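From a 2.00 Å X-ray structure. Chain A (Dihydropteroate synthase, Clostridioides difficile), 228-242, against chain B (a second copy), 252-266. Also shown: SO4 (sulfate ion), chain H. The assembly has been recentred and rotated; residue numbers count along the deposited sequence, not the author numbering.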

ATOM      1  N   LEU A 228       4.046  -3.253   9.459  1.00 30.23           N
ATOM      2  CA  LEU A 228       4.593  -2.972   8.118  1.00 33.91           C
ATOM      3  C   LEU A 228       3.483  -2.719   7.077  1.00 34.17           C
ATOM      4  O   LEU A 228       3.691  -1.854   6.202  1.00 36.15           O
ATOM      5  N   GLU A 229       2.336  -3.420   7.100  1.00 32.58           N
ATOM      6  CA  GLU A 229       1.424  -3.224   5.975  1.00 33.94           C
ATOM      7  C   GLU A 229       0.726  -1.872   6.141  1.00 32.90           C
ATOM      8  O   GLU A 229       0.444  -1.227   5.131  1.00 27.90           O
ATOM      9  N   GLY A 230       0.551  -1.381   7.361  1.00 28.87           N
ATOM     10  CA  GLY A 230       0.085  -0.001   7.542  1.00 28.22           C
ATOM     11  C   GLY A 230       1.050   1.028   6.975  1.00 26.29           C
ATOM     12  O   GLY A 230       0.655   2.026   6.353  1.00 26.65           O
ATOM     13  N   THR A 231       2.339   0.803   7.211  1.00 25.00           N
ATOM     14  CA  THR A 231       3.341   1.729   6.753  1.00 27.42           C
ATOM     15  C   THR A 231       3.349   1.721   5.219  1.00 26.76           C
ATOM     16  O   THR A 231       3.403   2.774   4.552  1.00 27.98           O
ATOM     17  N   ILE A 232       3.272   0.514   4.666  1.00 27.88           N
ATOM     18  CA  ILE A 232       3.194   0.407   3.188  1.00 30.85           C
ATOM     19  C   ILE A 232       1.976   1.172   2.678  1.00 28.03           C
ATOM     20  O   ILE A 232       2.082   1.902   1.704  1.00 26.92           O
ATOM     21  N   ALA A 233       0.858   1.130   3.400  1.00 26.82           N
ATOM     22  CA  ALA A 233      -0.293   1.870   2.942  1.00 28.00           C
ATOM     23  C   ALA A 233       0.025   3.369   2.893  1.00 30.10           C
ATOM     24  O   ALA A 233      -0.318   4.053   1.901  1.00 29.72           O
ATOM     25  N   THR A 234       0.688   3.885   3.936  1.00 26.86           N
ATOM     26  CA  THR A 234       0.958   5.335   3.971  1.00 25.78           C
ATOM     27  C   THR A 234       2.037   5.712   2.941  1.00 23.80           C
ATOM     28  O   THR A 234       1.993   6.791   2.354  1.00 26.59           O
ATOM     29  N   THR A 235       2.998   4.837   2.718  1.00 26.11           N
ATOM     30  CA  THR A 235       3.960   5.079   1.637  1.00 25.75           C
ATOM     31  C   THR A 235       3.210   5.274   0.320  1.00 24.98           C
ATOM     32  O   THR A 235       3.478   6.203  -0.437  1.00 31.67           O
ATOM     33  N   VAL A 236       2.272   4.390   0.042  1.00 30.86           N
ATOM     34  CA  VAL A 236       1.582   4.338  -1.272  1.00 29.71           C
ATOM     35  C   VAL A 236       0.706   5.581  -1.470  1.00 28.55           C
ATOM     36  O   VAL A 236       0.746   6.245  -2.514  1.00 26.80           O
ATOM     37  N   LEU A 237      -0.077   5.895  -0.450  1.00 26.77           N
ATOM     38  CA  LEU A 237      -0.944   7.057  -0.462  1.00 29.87           C
ATOM     39  C   LEU A 237      -0.109   8.338  -0.522  1.00 28.32           C
ATOM     40  O   LEU A 237      -0.487   9.309  -1.204  1.00 26.75           O
ATOM     41  N   GLY A 238       0.996   8.336   0.220  1.00 30.38           N
ATOM     42  CA  GLY A 238       1.880   9.481   0.232  1.00 27.14           C
ATOM     43  C   GLY A 238       2.387   9.767  -1.160  1.00 23.69           C
ATOM     44  O   GLY A 238       2.309  10.897  -1.646  1.00 25.72           O
ATOM     45  N   ILE A 239       2.878   8.746  -1.831  1.00 28.50           N
ATOM     46  CA  ILE A 239       3.432   8.980  -3.175  1.00 26.79           C
ATOM     47  C   ILE A 239       2.327   9.541  -4.064  1.00 28.52           C
ATOM     48  O   ILE A 239       2.533  10.485  -4.780  1.00 30.80           O
ATOM     49  N   ARG A 240       1.117   9.010  -3.961  1.00 37.14           N
ATOM     50  CA  ARG A 240       0.049   9.502  -4.811  1.00 35.11           C
ATOM     51  C   ARG A 240      -0.192  10.983  -4.502  1.00 37.73           C
ATOM     52  O   ARG A 240      -0.466  11.752  -5.422  1.00 28.05           O
ATOM     53  N   ASP A 241      -0.053  11.375  -3.233  1.00 33.73           N
ATOM     54  CA  ASP A 241      -0.248  12.749  -2.797  1.00 33.05           C
ATOM     55  C   ASP A 241       0.969  13.663  -3.055  1.00 35.98           C
ATOM     56  O   ASP A 241       0.938  14.829  -2.712  1.00 35.77           O
ATOM     57  N   GLY A 242       2.064  13.184  -3.628  1.00 36.33           N
ATOM     58  CA  GLY A 242       3.165  14.048  -4.009  1.00 35.69           C
ATOM     59  C   GLY A 242       4.447  13.774  -3.231  1.00 39.69           C
ATOM     60  O   GLY A 242       5.459  14.466  -3.473  1.00 35.81           O
TER
ATOM     61  N   TYR B 252      -4.495 -11.732   5.156  1.00 33.11           N
ATOM     62  CA  TYR B 252      -4.154 -10.979   6.375  1.00 34.17           C
ATOM     63  C   TYR B 252      -3.471  -9.648   6.015  1.00 31.81           C
ATOM     64  O   TYR B 252      -3.859  -8.550   6.452  1.00 28.89           O
ATOM     65  N   GLU B 253      -2.473  -9.768   5.146  1.00 29.56           N
ATOM     66  CA  GLU B 253      -1.658  -8.636   4.751  1.00 29.13           C
ATOM     67  C   GLU B 253      -2.534  -7.607   4.041  1.00 28.40           C
ATOM     68  O   GLU B 253      -2.522  -6.428   4.393  1.00 30.27           O
ATOM     69  N   ASN B 254      -3.361  -8.032   3.093  1.00 28.74           N
ATOM     70  CA  ASN B 254      -4.217  -7.059   2.435  1.00 25.75           C
ATOM     71  C   ASN B 254      -5.243  -6.488   3.423  1.00 27.28           C
ATOM     72  O   ASN B 254      -5.578  -5.317   3.312  1.00 28.76           O
ATOM     73  N   LEU B 255      -5.805  -7.292   4.319  1.00 26.74           N
ATOM     74  CA  LEU B 255      -6.767  -6.711   5.299  1.00 29.62           C
ATOM     75  C   LEU B 255      -6.093  -5.618   6.150  1.00 27.65           C
ATOM     76  O   LEU B 255      -6.710  -4.561   6.379  1.00 31.58           O
ATOM     77  N   MET B 256      -4.855  -5.867   6.609  1.00 29.75           N
ATOM     78  CA  MET B 256      -4.169  -4.890   7.479  1.00 31.76           C
ATOM     79  C   MET B 256      -3.983  -3.572   6.713  1.00 30.55           C
ATOM     80  O   MET B 256      -4.327  -2.522   7.227  1.00 27.07           O
ATOM     81  N   ALA B 257      -3.536  -3.615   5.448  1.00 26.85           N
ATOM     82  CA  ALA B 257      -3.391  -2.413   4.628  1.00 23.96           C
ATOM     83  C   ALA B 257      -4.743  -1.724   4.384  1.00 26.14           C
ATOM     84  O   ALA B 257      -4.857  -0.471   4.341  1.00 28.11           O
ATOM     85  N   ALA B 258      -5.780  -2.536   4.169  1.00 25.65           N
ATOM     86  CA  ALA B 258      -7.103  -2.011   3.920  1.00 26.00           C
ATOM     87  C   ALA B 258      -7.617  -1.276   5.164  1.00 24.77           C
ATOM     88  O   ALA B 258      -8.275  -0.269   5.042  1.00 27.06           O
ATOM     89  N   ARG B 259      -7.350  -1.796   6.345  1.00 25.69           N
ATOM     90  CA  ARG B 259      -7.817  -1.100   7.574  1.00 30.00           C
ATOM     91  C   ARG B 259      -7.115   0.251   7.726  1.00 27.89           C
ATOM     92  O   ARG B 259      -7.747   1.219   8.087  1.00 30.11           O
ATOM     93  N   MET B 260      -5.841   0.327   7.328  1.00 28.92           N
ATOM     94  CA  MET B 260      -5.097   1.552   7.457  1.00 27.81           C
ATOM     95  C   MET B 260      -5.688   2.548   6.467  1.00 31.59           C
ATOM     96  O   MET B 260      -5.975   3.677   6.819  1.00 31.07           O
ATOM     97  N   THR B 261      -5.963   2.085   5.251  1.00 28.28           N
ATOM     98  CA  THR B 261      -6.538   2.959   4.257  1.00 29.67           C
ATOM     99  C   THR B 261      -7.964   3.368   4.652  1.00 28.83           C
ATOM    100  O   THR B 261      -8.365   4.528   4.475  1.00 28.59           O
ATOM    101  N   ASP B 262      -8.737   2.420   5.174  1.00 27.41           N
ATOM    102  CA  ASP B 262     -10.118   2.737   5.593  1.00 31.78           C
ATOM    103  C   ASP B 262     -10.063   3.856   6.644  1.00 32.33           C
ATOM    104  O   ASP B 262     -10.874   4.773   6.600  1.00 32.68           O
ATOM    105  N   ALA B 263      -9.115   3.780   7.582  1.00 32.89           N
ATOM    106  CA  ALA B 263      -9.059   4.782   8.683  1.00 32.88           C
ATOM    107  C   ALA B 263      -8.755   6.177   8.126  1.00 32.88           C
ATOM    108  O   ALA B 263      -9.236   7.162   8.643  1.00 30.76           O
ATOM    109  N   ILE B 264      -8.046   6.268   7.004  1.00 31.52           N
ATOM    110  CA  ILE B 264      -7.726   7.572   6.423  1.00 32.66           C
ATOM    111  C   ILE B 264      -8.887   8.116   5.568  1.00 36.62           C
ATOM    112  O   ILE B 264      -9.135   9.310   5.591  1.00 38.96           O
ATOM    113  N   TYR B 265      -9.587   7.311   4.771  1.00 40.50           N
ATOM    114  CA  TYR B 265     -10.563   7.864   3.822  1.00 39.92           C
ATOM    115  C   TYR B 265     -12.027   7.578   4.166  1.00 42.53           C
ATOM    116  O   TYR B 265     -12.891   8.169   3.561  1.00 47.52           O
ATOM    117  N   ARG B 266     -12.344   6.609   4.992  1.00 46.95           N
ATOM    118  CA  ARG B 266     -13.755   6.271   5.191  1.00 54.54           C
ATOM    119  C   ARG B 266     -14.195   6.999   6.461  1.00 60.18           C
ATOM    120  O   ARG B 266     -13.389   7.132   7.378  1.00 55.84           O
TER

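Helix 228-240 of chain A packs against helix 252-265 of the second copy, the axes approaching to 7.9 Å and crossing at -52°, and the two stretches bury 504 Å² between them. No hydrogen bond joins them; the contact rests on van der Waals packing. E229(A), whose CA lies 5.1 Å from the CA of A257(B), points toward chain B and has the largest covered area of the chain A residues. Its chi1 of 14° lies between wells, with chi2 m, and the aliphatic part does much of the packing: CG sits 3.4 Å from CB of M256(B), while OE1 reaches to 3.5 Å from CG of E253(B). M256(B) (chi1 m, chi2 m) starts toward chain A, but its end leads away. The backbone O of E229(A) also lies 4.0 Å from CB of A257(B).

G230(A) brings bare backbone to the contact, its O 3.7 Å from CG of M260(B). T231(A) (m) points away, and I232(A) (chi1 m, chi2 t) lies sideways without touching. A233(A) points in, and its small CB fits among three neighbours: 4.0 Å from CB of M260(B), 4.0 Å from O of A257(B) and 3.9 Å from OG1 of T261(B). That hydroxyl is occupied within its own helix, OG1 of T261(B) (m) donating to O of A257(B) at 2.8 Å. T234(A) (p) behaves similarly: OG1 donates to O of T231(A) at 2.8 Å, leaving CG2 to lie 4.4 Å from CG of M260(B) (chi1 t, chi2 p).

T235(A) and V236(A) are out of reach, but one turn beyond A233(A), L237(A) (chi1 m, chi2 t) points in. CD1 of L237(A) meets CD1 of I264(B) (chi1 m, chi2 t) at 3.6 Å and CG2 of T261(B) at 4.2 Å, and both methyls reach the Y265(B) ring, CD2 at 3.6 Å and CD1 at 3.7 Å from its CE2, with CD2 oblique to the ring. Y265(B) has chi1 m. R240(A), with chi1 at 149°, points toward chain B but makes no contact, its CG 6.2 Å from OH of Y265(B). D241(A) (chi1 m) brings OD2 to 3.9 Å from OH of Y265(B) without a hydrogen bond; both carboxylate oxygens find partners elsewhere in the structure. G242(A), at positive phi, closes the helix with a Schellman motif.

Away from the contact, R259(B) (chi1 m) holds a sulfate, probably from the crystallisation liquor: NH2 donates to O3 of SO4 at 3.1 Å, and NH1 makes a weak bond to O1 of SO4 at 3.4 Å.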

ATOM      1  CB  LEU A 228       5.479  -4.154   7.709  1.00 31.52           C
ATOM      2  CG  LEU A 228       6.116  -4.055   6.326  1.00 37.40           C
ATOM      3  CD1 LEU A 228       6.771  -2.697   6.112  1.00 37.09           C
ATOM      4  CD2 LEU A 228       7.118  -5.171   6.142  1.00 39.21           C
ATOM      5  CB  GLU A 229       0.455  -4.348   5.572  1.00 36.90           C
ATOM      6  CG  GLU A 229       0.201  -5.516   6.479  1.00 43.11           C
ATOM      7  CD  GLU A 229       1.329  -6.450   6.864  1.00 47.23           C
ATOM      8  OE1 GLU A 229       1.926  -7.078   5.968  1.00 45.15           O
ATOM      9  OE2 GLU A 229       1.577  -6.534   8.090  1.00 46.28           O
ATOM     10  CB  THR A 231       4.713   1.316   7.296  1.00 31.61           C
ATOM     11  OG1 THR A 231       4.663   1.359   8.726  1.00 35.71           O
ATOM     12  CG2 THR A 231       5.822   2.147   6.691  1.00 28.46           C
ATOM     13  CB  ILE A 232       3.218  -1.059   2.726  1.00 32.73           C
ATOM     14  CG1 ILE A 232       4.609  -1.644   2.982  1.00 33.05           C
ATOM     15  CG2 ILE A 232       2.821  -1.179   1.262  1.00 30.40           C
ATOM     16  CD1 ILE A 232       4.667  -3.115   2.701  1.00 40.96           C
ATOM     17  CB  ALA A 233      -1.483   1.588   3.827  1.00 32.84           C
ATOM     18  CB  THR A 234       1.372   5.783   5.376  1.00 27.82           C
ATOM     19  OG1 THR A 234       2.606   5.146   5.693  1.00 27.43           O
ATOM     20  CG2 THR A 234       0.343   5.417   6.430  1.00 27.48           C
ATOM     21  CB  THR A 235       4.960   3.928   1.540  1.00 25.33           C
ATOM     22  OG1 THR A 235       5.860   4.024   2.641  1.00 26.28           O
ATOM     23  CG2 THR A 235       5.772   3.924   0.260  1.00 26.53           C
ATOM     24  CB  VAL A 236       0.774   3.026  -1.398  1.00 30.80           C
ATOM     25  CG1 VAL A 236      -0.176   3.002  -2.587  1.00 31.21           C
ATOM     26  CG2 VAL A 236       1.724   1.850  -1.493  1.00 31.07           C
ATOM     27  CB  LEU A 237      -1.825   7.032   0.801  1.00 29.55           C
ATOM     28  CG  LEU A 237      -2.787   5.846   0.867  1.00 30.14           C
ATOM     29  CD1 LEU A 237      -3.451   5.728   2.234  1.00 31.19           C
ATOM     30  CD2 LEU A 237      -3.853   5.954  -0.212  1.00 30.74           C
ATOM     31  CB  ILE A 239       3.983   7.699  -3.810  1.00 31.79           C
ATOM     32  CG1 ILE A 239       5.184   7.180  -3.020  1.00 33.74           C
ATOM     33  CG2 ILE A 239       4.319   7.946  -5.285  1.00 31.00           C
ATOM     34  CD1 ILE A 239       5.459   5.702  -3.236  1.00 36.17           C
ATOM     35  CB  ARG A 240      -1.211   8.644  -4.658  1.00 44.16           C
ATOM     36  CG  ARG A 240      -2.509   9.403  -4.870  1.00 47.09           C
ATOM     37  CD  ARG A 240      -3.438   8.881  -5.941  1.00 53.59           C
ATOM     38  NE  ARG A 240      -4.448   8.067  -5.317  1.00 51.23           N
ATOM     39  CZ  ARG A 240      -5.631   7.763  -5.832  1.00 51.32           C
ATOM     40  NH1 ARG A 240      -6.007   6.495  -5.828  1.00 35.79           N
ATOM     41  NH2 ARG A 240      -6.463   8.698  -6.243  1.00 38.53           N
ATOM     42  CB  ASP A 241      -0.602  12.712  -1.308  1.00 37.52           C
ATOM     43  CG  ASP A 241      -2.037  12.267  -1.085  1.00 39.52           C
ATOM     44  OD1 ASP A 241      -2.878  12.717  -1.884  1.00 37.58           O
ATOM     45  OD2 ASP A 241      -2.301  11.501  -0.114  1.00 44.28           O
TER
ATOM     46  CB  TYR B 252      -3.208 -11.807   7.250  1.00 35.74           C
ATOM     47  CG  TYR B 252      -2.753 -11.077   8.488  1.00 37.76           C
ATOM     48  CD1 TYR B 252      -3.641 -10.879   9.532  1.00 38.60           C
ATOM     49  CD2 TYR B 252      -1.485 -10.519   8.584  1.00 39.16           C
ATOM     50  CE1 TYR B 252      -3.254 -10.187  10.668  1.00 43.05           C
ATOM     51  CE2 TYR B 252      -1.085  -9.806   9.707  1.00 41.07           C
ATOM     52  CZ  TYR B 252      -1.973  -9.672  10.759  1.00 41.10           C
ATOM     53  OH  TYR B 252      -1.660  -8.975  11.882  1.00 53.41           O
ATOM     54  CB  GLU B 253      -0.490  -9.103   3.884  1.00 31.20           C
ATOM     55  CG  GLU B 253       0.477 -10.003   4.623  1.00 32.16           C
ATOM     56  CD  GLU B 253       0.120 -11.487   4.611  1.00 39.50           C
ATOM     57  OE1 GLU B 253      -0.957 -11.884   4.099  1.00 35.74           O
ATOM     58  OE2 GLU B 253       0.932 -12.258   5.120  1.00 41.57           O
ATOM     59  CB  ASN B 254      -4.908  -7.635   1.206  1.00 27.70           C
ATOM     60  CG  ASN B 254      -3.940  -7.804   0.051  1.00 26.10           C
ATOM     61  OD1 ASN B 254      -3.696  -6.835  -0.664  1.00 25.24           O
ATOM     62  ND2 ASN B 254      -3.422  -9.013  -0.114  1.00 24.19           N
ATOM     63  CB  LEU B 255      -7.321  -7.816   6.199  1.00 30.49           C
ATOM     64  CG  LEU B 255      -8.300  -7.375   7.290  1.00 33.34           C
ATOM     65  CD1 LEU B 255      -9.508  -6.644   6.745  1.00 35.97           C
ATOM     66  CD2 LEU B 255      -8.780  -8.572   8.088  1.00 37.45           C
ATOM     67  CB  MET B 256      -2.809  -5.397   7.978  1.00 32.08           C
ATOM     68  CG  MET B 256      -2.875  -6.605   8.878  1.00 32.85           C
ATOM     69  SD  MET B 256      -3.996  -6.316  10.268  1.00 41.99           S
ATOM     70  CE  MET B 256      -5.470  -7.233   9.841  1.00 49.76           C
ATOM     71  CB  ALA B 257      -2.718  -2.802   3.311  1.00 28.19           C
ATOM     72  CB  ALA B 258      -8.048  -3.141   3.561  1.00 29.97           C
ATOM     73  CB  ARG B 259      -7.535  -1.974   8.793  1.00 28.06           C
ATOM     74  CG  ARG B 259      -8.479  -3.162   8.859  1.00 31.36           C
ATOM     75  CD  ARG B 259      -8.308  -3.941  10.139  1.00 32.19           C
ATOM     76  NE  ARG B 259      -9.288  -4.999  10.239  1.00 34.10           N
ATOM     77  CZ  ARG B 259      -9.251  -5.967  11.151  1.00 38.38           C
ATOM     78  NH1 ARG B 259     -10.222  -6.864  11.191  1.00 33.58           N
ATOM     79  NH2 ARG B 259      -8.268  -6.017  12.037  1.00 34.14           N
ATOM     80  CB  MET B 260      -3.592   1.340   7.229  1.00 30.15           C
ATOM     81  CG  MET B 260      -2.748   2.557   7.604  1.00 33.14           C
ATOM     82  SD  MET B 260      -2.907   2.959   9.388  1.00 32.62           S
ATOM     83  CE  MET B 260      -2.925   4.746   9.336  1.00 33.32           C
ATOM     84  CB  THR B 261      -6.503   2.278   2.881  1.00 28.95           C
ATOM     85  OG1 THR B 261      -5.225   1.676   2.650  1.00 27.03           O
ATOM     86  CG2 THR B 261      -6.842   3.258   1.792  1.00 29.66           C
ATOM     87  CB  ASP B 262     -10.875   1.541   6.203  1.00 33.27           C
ATOM     88  CG  ASP B 262     -11.241   0.433   5.225  1.00 34.61           C
ATOM     89  OD1 ASP B 262     -11.241   0.710   3.989  1.00 27.74           O
ATOM     90  OD2 ASP B 262     -11.471  -0.710   5.704  1.00 32.25           O
ATOM     91  CB  ALA B 263      -8.037   4.362   9.704  1.00 35.45           C
ATOM     92  CB  ILE B 264      -6.418   7.463   5.608  1.00 33.26           C
ATOM     93  CG1 ILE B 264      -5.226   7.080   6.490  1.00 35.20           C
ATOM     94  CG2 ILE B 264      -6.136   8.730   4.812  1.00 36.10           C
ATOM     95  CD1 ILE B 264      -4.012   6.618   5.701  1.00 37.63           C
ATOM     96  CB  TYR B 265     -10.338   7.291   2.426  1.00 38.35           C
ATOM     97  CG  TYR B 265      -9.011   7.750   1.898  1.00 34.89           C
ATOM     98  CD1 TYR B 265      -8.842   9.050   1.456  1.00 36.90           C
ATOM     99  CD2 TYR B 265      -7.902   6.943   2.010  1.00 32.89           C
ATOM    100  CE1 TYR B 265      -7.603   9.517   1.047  1.00 39.54           C
ATOM    101  CE2 TYR B 265      -6.656   7.400   1.624  1.00 36.74           C
ATOM    102  CZ  TYR B 265      -6.504   8.687   1.140  1.00 36.76           C
ATOM    103  OH  TYR B 265      -5.286   9.109   0.707  1.00 39.65           O
ATOM    104  CB  ARG B 266     -13.966   4.755   5.277  1.00 45.23           C
ATOM    105  CG  ARG B 266     -13.853   4.049   3.933  1.00 45.81           C
ATOM    106  CD  ARG B 266     -14.220   2.581   4.014  1.00 42.14           C
ATOM    107  NE  ARG B 266     -13.643   1.791   2.930  1.00 38.42           N
ATOM    108  CZ  ARG B 266     -14.229   1.617   1.755  1.00 41.50           C
ATOM    109  NH1 ARG B 266     -13.798   0.688   0.902  1.00 36.66           N
ATOM    110  NH2 ARG B 266     -15.259   2.397   1.473  1.00 39.05           N
TER
HETATM  111  S   SO4 H 307      -9.510  -8.560  14.649  1.00111.87           S
HETATM  112  O1  SO4 H 307     -10.901  -8.293  14.201  1.00 74.75           O
HETATM  113  O2  SO4 H 307      -8.748  -9.386  13.661  1.00106.80           O
HETATM  114  O3  SO4 H 307      -8.886  -7.229  14.827  1.00 93.21           O
HETATM  115  O4  SO4 H 307      -9.516  -9.261  15.963  1.00128.17           O